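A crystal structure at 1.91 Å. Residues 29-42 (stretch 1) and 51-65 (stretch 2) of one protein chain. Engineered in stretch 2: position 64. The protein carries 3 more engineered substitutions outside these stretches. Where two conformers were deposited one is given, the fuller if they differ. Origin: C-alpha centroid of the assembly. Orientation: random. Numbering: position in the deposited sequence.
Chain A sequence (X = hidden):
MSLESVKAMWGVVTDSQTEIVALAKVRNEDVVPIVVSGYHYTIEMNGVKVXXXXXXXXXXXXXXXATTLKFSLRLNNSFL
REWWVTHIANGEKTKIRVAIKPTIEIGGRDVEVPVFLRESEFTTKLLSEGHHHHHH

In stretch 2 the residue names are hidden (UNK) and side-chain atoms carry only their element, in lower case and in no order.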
# COMPACT_ATOMS: atom_id res chain seq x y z
N GLU A 29 -36.65 10.38 -12.41
CA GLU A 29 -37.34 11.14 -13.44
C GLU A 29 -38.48 10.35 -14.08
O GLU A 29 -38.97 10.69 -15.17
CB GLU A 29 -36.34 11.64 -14.49
CG GLU A 29 -35.20 12.45 -13.87
CD GLU A 29 -34.34 13.16 -14.89
OE1 GLU A 29 -34.67 13.13 -16.10
OE2 GLU A 29 -33.32 13.76 -14.49
N ASP A 30 -38.91 9.30 -13.40
CA ASP A 30 -40.07 8.53 -13.84
C ASP A 30 -41.26 8.89 -12.95
O ASP A 30 -41.11 9.62 -11.97
CB ASP A 30 -39.76 7.03 -13.76
CG ASP A 30 -40.44 6.23 -14.87
OD1 ASP A 30 -41.58 6.57 -15.25
OD2 ASP A 30 -39.81 5.27 -15.37
N VAL A 31 -42.44 8.40 -13.30
CA VAL A 31 -43.62 8.68 -12.49
C VAL A 31 -43.87 7.56 -11.47
O VAL A 31 -44.79 7.64 -10.66
CB VAL A 31 -44.88 8.96 -13.38
CG1 VAL A 31 -44.69 10.25 -14.18
CG2 VAL A 31 -45.18 7.78 -14.31
N VAL A 32 -43.05 6.52 -11.53
CA VAL A 32 -43.12 5.40 -10.59
C VAL A 32 -41.82 5.35 -9.76
O VAL A 32 -40.83 5.97 -10.16
CB VAL A 32 -43.37 4.04 -11.32
CG1 VAL A 32 -44.75 4.04 -11.96
CG2 VAL A 32 -42.29 3.76 -12.34
N PRO A 33 -41.82 4.66 -8.60
CA PRO A 33 -40.58 4.65 -7.82
C PRO A 33 -39.54 3.68 -8.35
O PRO A 33 -39.88 2.65 -8.93
CB PRO A 33 -41.04 4.23 -6.43
CG PRO A 33 -42.22 3.39 -6.67
CD PRO A 33 -42.89 3.91 -7.91
N ILE A 34 -38.27 4.03 -8.16
CA ILE A 34 -37.15 3.17 -8.49
C ILE A 34 -36.82 2.41 -7.22
O ILE A 34 -36.79 2.99 -6.14
CB ILE A 34 -35.92 4.00 -8.94
CG1 ILE A 34 -36.20 4.72 -10.26
CG2 ILE A 34 -34.66 3.14 -9.07
CD1 ILE A 34 -35.10 5.70 -10.66
N VAL A 35 -36.60 1.10 -7.33
CA VAL A 35 -36.02 0.35 -6.22
C VAL A 35 -34.63 -0.13 -6.62
O VAL A 35 -34.46 -0.77 -7.66
CB VAL A 35 -36.89 -0.86 -5.79
CG1 VAL A 35 -36.39 -1.44 -4.47
CG2 VAL A 35 -38.35 -0.45 -5.66
N VAL A 36 -33.62 0.22 -5.83
CA VAL A 36 -32.29 -0.34 -5.98
C VAL A 36 -32.19 -1.43 -4.91
O VAL A 36 -31.96 -1.13 -3.74
CB VAL A 36 -31.16 0.71 -5.77
CG1 VAL A 36 -29.80 0.10 -6.07
CG2 VAL A 36 -31.39 1.93 -6.65
N SER A 37 -32.39 -2.68 -5.32
CA SER A 37 -32.43 -3.80 -4.37
C SER A 37 -31.04 -4.16 -3.82
O SER A 37 -30.92 -4.75 -2.75
CB SER A 37 -33.08 -5.02 -5.01
OG SER A 37 -32.39 -5.38 -6.18
N GLY A 38 -30.01 -3.81 -4.57
CA GLY A 38 -28.64 -4.05 -4.17
C GLY A 38 -27.72 -3.70 -5.31
O GLY A 38 -28.13 -3.06 -6.27
N TYR A 39 -26.47 -4.14 -5.19
CA TYR A 39 -25.43 -3.83 -6.16
C TYR A 39 -24.30 -4.83 -6.09
O TYR A 39 -23.98 -5.34 -5.02
CB TYR A 39 -24.89 -2.41 -5.95
CG TYR A 39 -24.37 -2.14 -4.54
CD1 TYR A 39 -25.24 -1.80 -3.50
CD2 TYR A 39 -23.00 -2.22 -4.25
CE1 TYR A 39 -24.77 -1.56 -2.22
CE2 TYR A 39 -22.52 -1.98 -2.97
CZ TYR A 39 -23.41 -1.64 -1.96
OH TYR A 39 -22.94 -1.41 -0.68
N HIS A 40 -23.71 -5.11 -7.24
CA HIS A 40 -22.46 -5.85 -7.31
C HIS A 40 -21.32 -4.86 -7.53
O HIS A 40 -21.47 -3.88 -8.26
CB HIS A 40 -22.50 -6.88 -8.44
CG HIS A 40 -21.33 -7.81 -8.44
ND1 HIS A 40 -21.38 -9.07 -7.88
CD2 HIS A 40 -20.07 -7.67 -8.93
CE1 HIS A 40 -20.20 -9.66 -8.02
NE2 HIS A 40 -19.39 -8.83 -8.65
N TYR A 41 -20.18 -5.11 -6.89
CA TYR A 41 -19.01 -4.27 -7.11
C TYR A 41 -17.76 -5.07 -7.36
O TYR A 41 -17.61 -6.18 -6.85
CB TYR A 41 -18.80 -3.28 -5.96
CG TYR A 41 -18.51 -3.92 -4.63
CD1 TYR A 41 -19.53 -4.34 -3.79
CD2 TYR A 41 -17.19 -4.09 -4.19
CE1 TYR A 41 -19.27 -4.93 -2.57
CE2 TYR A 41 -16.92 -4.67 -2.97
CZ TYR A 41 -17.95 -5.09 -2.16
OH TYR A 41 -17.68 -5.67 -0.95
N THR A 42 -16.87 -4.51 -8.17
CA THR A 42 -15.53 -5.06 -8.40
C THR A 42 -14.49 -3.96 -8.37
O THR A 42 -14.74 -2.84 -8.83
CB THR A 42 -15.38 -5.84 -9.76
OG1 THR A 42 -15.60 -4.96 -10.87
CG2 THR A 42 -16.33 -7.01 -9.86
N UNK A 51 -11.26 -6.75 -5.08
CA UNK A 51 -12.60 -6.73 -4.50
C UNK A 51 -13.63 -7.24 -5.51
O UNK A 51 -13.54 -6.95 -6.70
c UNK A 51 -12.97 -5.33 -4.04
N UNK A 52 -14.60 -8.00 -5.01
CA UNK A 52 -15.63 -8.63 -5.82
C UNK A 52 -16.75 -9.05 -4.88
O UNK A 52 -16.68 -10.10 -4.25
c UNK A 52 -16.07 -10.56 -7.41
o UNK A 52 -16.82 -9.88 -8.14
c UNK A 52 -15.06 -9.85 -6.54
o UNK A 52 -16.11 -11.81 -7.37
N UNK A 53 -17.80 -8.23 -4.78
CA UNK A 53 -18.86 -8.52 -3.84
C UNK A 53 -20.25 -8.07 -4.24
O UNK A 53 -20.41 -7.24 -5.13
N UNK A 54 -21.25 -8.64 -3.57
CA UNK A 54 -22.63 -8.22 -3.69
C UNK A 54 -23.21 -7.84 -2.34
O UNK A 54 -23.11 -8.61 -1.38
o UNK A 54 -28.54 -7.34 -6.07
c UNK A 54 -25.96 -8.81 -3.93
c UNK A 54 -24.85 -8.81 -4.78
c UNK A 54 -25.01 -8.30 -6.07
c UNK A 54 -27.32 -7.81 -5.63
c UNK A 54 -26.24 -7.81 -6.50
c UNK A 54 -23.51 -9.32 -4.32
c UNK A 54 -27.19 -8.31 -4.35
N UNK A 55 -23.83 -6.66 -2.25
CA UNK A 55 -24.53 -6.14 -1.05
C UNK A 55 -26.05 -6.13 -1.26
O UNK A 55 -26.56 -5.64 -2.21
c UNK A 55 -24.39 -3.78 1.74
c UNK A 55 -24.07 -4.73 -0.65
o UNK A 55 -25.30 -4.42 2.28
o UNK A 55 -24.22 -2.57 2.02
c UNK A 55 -23.48 -4.53 0.74
N UNK A 56 -26.77 -6.73 -0.34
CA UNK A 56 -28.22 -6.73 -0.43
C UNK A 56 -28.83 -5.68 0.51
O UNK A 56 -29.08 -5.95 1.68
c UNK A 56 -28.75 -8.14 -0.13
n UNK A 56 -30.83 -7.55 -1.25
o UNK A 56 -30.91 -8.96 0.50
c UNK A 56 -30.26 -8.24 -0.27
N UNK A 57 -29.05 -4.47 -0.02
CA UNK A 57 -29.65 -3.38 0.76
C UNK A 57 -30.64 -2.58 -0.08
O UNK A 57 -30.24 -1.64 -0.78
o UNK A 57 -27.97 -1.65 0.37
c UNK A 57 -28.56 -2.48 1.36
N UNK A 58 -31.93 -2.95 -0.02
CA UNK A 58 -32.92 -2.32 -0.89
C UNK A 58 -33.28 -0.89 -0.48
O UNK A 58 -33.48 -0.63 0.71
c UNK A 58 -33.64 -4.48 -0.03
c UNK A 58 -32.54 -3.98 0.83
c UNK A 58 -34.13 -3.27 -0.80
N UNK A 59 -33.32 0.01 -1.46
CA UNK A 59 -33.61 1.43 -1.24
C UNK A 59 -34.57 1.92 -2.33
O UNK A 59 -34.33 1.66 -3.51
c UNK A 59 -31.41 2.03 -0.10
c UNK A 59 -32.30 2.30 -1.29
c UNK A 59 -32.61 3.79 -1.37
N UNK A 60 -35.65 2.61 -1.95
CA UNK A 60 -36.52 3.27 -2.93
C UNK A 60 -36.19 4.73 -3.16
O UNK A 60 -35.79 5.43 -2.24
c UNK A 60 -38.63 1.92 -2.90
o UNK A 60 -38.19 3.52 -1.17
c UNK A 60 -38.02 3.24 -2.56
N UNK A 61 -36.36 5.17 -4.41
CA UNK A 61 -36.38 6.59 -4.73
C UNK A 61 -37.81 6.88 -5.20
O UNK A 61 -38.27 6.29 -6.17
c UNK A 61 -35.19 8.48 -5.89
c UNK A 61 -35.35 6.97 -5.81
c UNK A 61 -33.99 6.32 -5.53
N UNK A 62 -38.49 7.78 -4.49
CA UNK A 62 -39.87 8.14 -4.82
C UNK A 62 -39.92 8.93 -6.13
O UNK A 62 -38.94 9.59 -6.48
c UNK A 62 -41.03 8.07 -2.52
c UNK A 62 -42.03 9.73 -0.84
c UNK A 62 -40.52 8.94 -3.67
c UNK A 62 -42.30 8.64 -1.88
n UNK A 62 -41.60 9.19 0.48
N UNK A 63 -41.04 8.83 -6.89
CA UNK A 63 -41.13 9.57 -8.16
C UNK A 63 -40.88 11.06 -7.98
O UNK A 63 -41.39 11.64 -7.02
c UNK A 63 -42.25 8.01 -6.66
c UNK A 63 -42.58 9.37 -8.61
c UNK A 63 -43.08 8.22 -7.87
N UNK A 64 -40.09 11.66 -8.88
CA UNK A 64 -39.71 13.09 -8.86
C UNK A 64 -38.83 13.54 -7.68
O UNK A 64 -38.50 14.72 -7.56
c UNK A 64 -40.94 14.01 -9.03
N UNK A 65 -38.45 12.60 -6.82
CA UNK A 65 -37.61 12.89 -5.65
C UNK A 65 -36.15 12.57 -5.94
O UNK A 65 -35.84 11.82 -6.85
c UNK A 65 -38.07 12.08 -4.44
o UNK A 65 -39.02 12.80 -3.68
O HOH W 1 -30.36 -7.34 -4.09
O HOH W 2 -24.86 -0.23 1.51

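Position 51 carries one carbon, its CB 4.1 Å from Tyr41 CE2 at the ring edge: Ala51, whose methyl lies beside the tyrosine.

Position 52 has two carbons, the second bearing two oxygens, the mark of aspartate. In Asp52, OD1 accepts a hydrogen bond from His40 NE2 at 2.8 Å, joining diagonal neighbours on one face of the sheet.

Position 53 has no side-chain atoms, so it is Gly53. Its CA lies over the Tyr41 ring, 4.1 Å from the centroid, and an ideal CB would fall 2.8 Å from Tyr41 OH, a clash. Its backbone pairs with Tyr41 in both directions.

At 54 one carbon leads to a six-carbon ring bearing an oxygen: Tyr54. Its ring face covers Tyr39 O, with CD1 3.3 Å from that oxygen. Tyr54 OH and Ser37 O share a water, whose bond to Ser37 O is weak.

Position 55 has three carbons, the last with two oxygens, hence Glu55. CB packs over the Tyr39 ring, 3.9 Å from its centroid, while OE2 and Tyr39 OH share a water.

Position 56 shows two carbons, the second carrying one oxygen and one nitrogen. This is Asn56, whose CB points away, yet ND2 returns to give Ser37 O a weak hydrogen bond of 3.2 Å.

At 57, one carbon and one oxygen make Ser57; OG lies 4.1 Å from Tyr39 CE1, at the ring edge.

Position 58 closes three carbons onto its own nitrogen: Pro58. That nitrogen has no hydrogen to offer, but CA approaches Val36 O at 3.2 Å.

Position 59, one carbon carrying two more, is Val59, paired with Val36 by two backbone hydrogen bonds.

Position 60 branches into one oxygen and one carbon: Thr60, with CG2 3.6 Å from Val35 CG2.

Position 61 again has a carbon carrying two carbons. Val61 sets its CB 4.4 Å from Ile34 CB.

Position 62 has four carbons in a row ending in nitrogen, Lys62, whose CA-to-CB bond points away from stretch 1.

Position 63 has another ring closed on nitrogen: Pro63, with CG 3.3 Å from Val31 O.

Position 64 bears one carbon, the engineered Ala64, within the type II turn.

Position 65, one carbon and one oxygen, is Ser65; its N gives a backbone hydrogen bond to Lys62 O, completing that turn.

The contact is two antiparallel ladders whose register shifts by one between Val36 and Tyr39. Backbone pairing supplies the frame. One ladder pairs valine and isoleucine with valine on one face, and Val35 with the methyl of Thr60 on the other; in the second, tyrosine rings lie against slim glycine and glutamate CB. Where the register shifts, the weak Asn56 bond and the water on Ser37 O, Tyr54 OH and Asn56 ND2 are found.

Stretch 2 (51-65) ADGYENSPVTVKPAS
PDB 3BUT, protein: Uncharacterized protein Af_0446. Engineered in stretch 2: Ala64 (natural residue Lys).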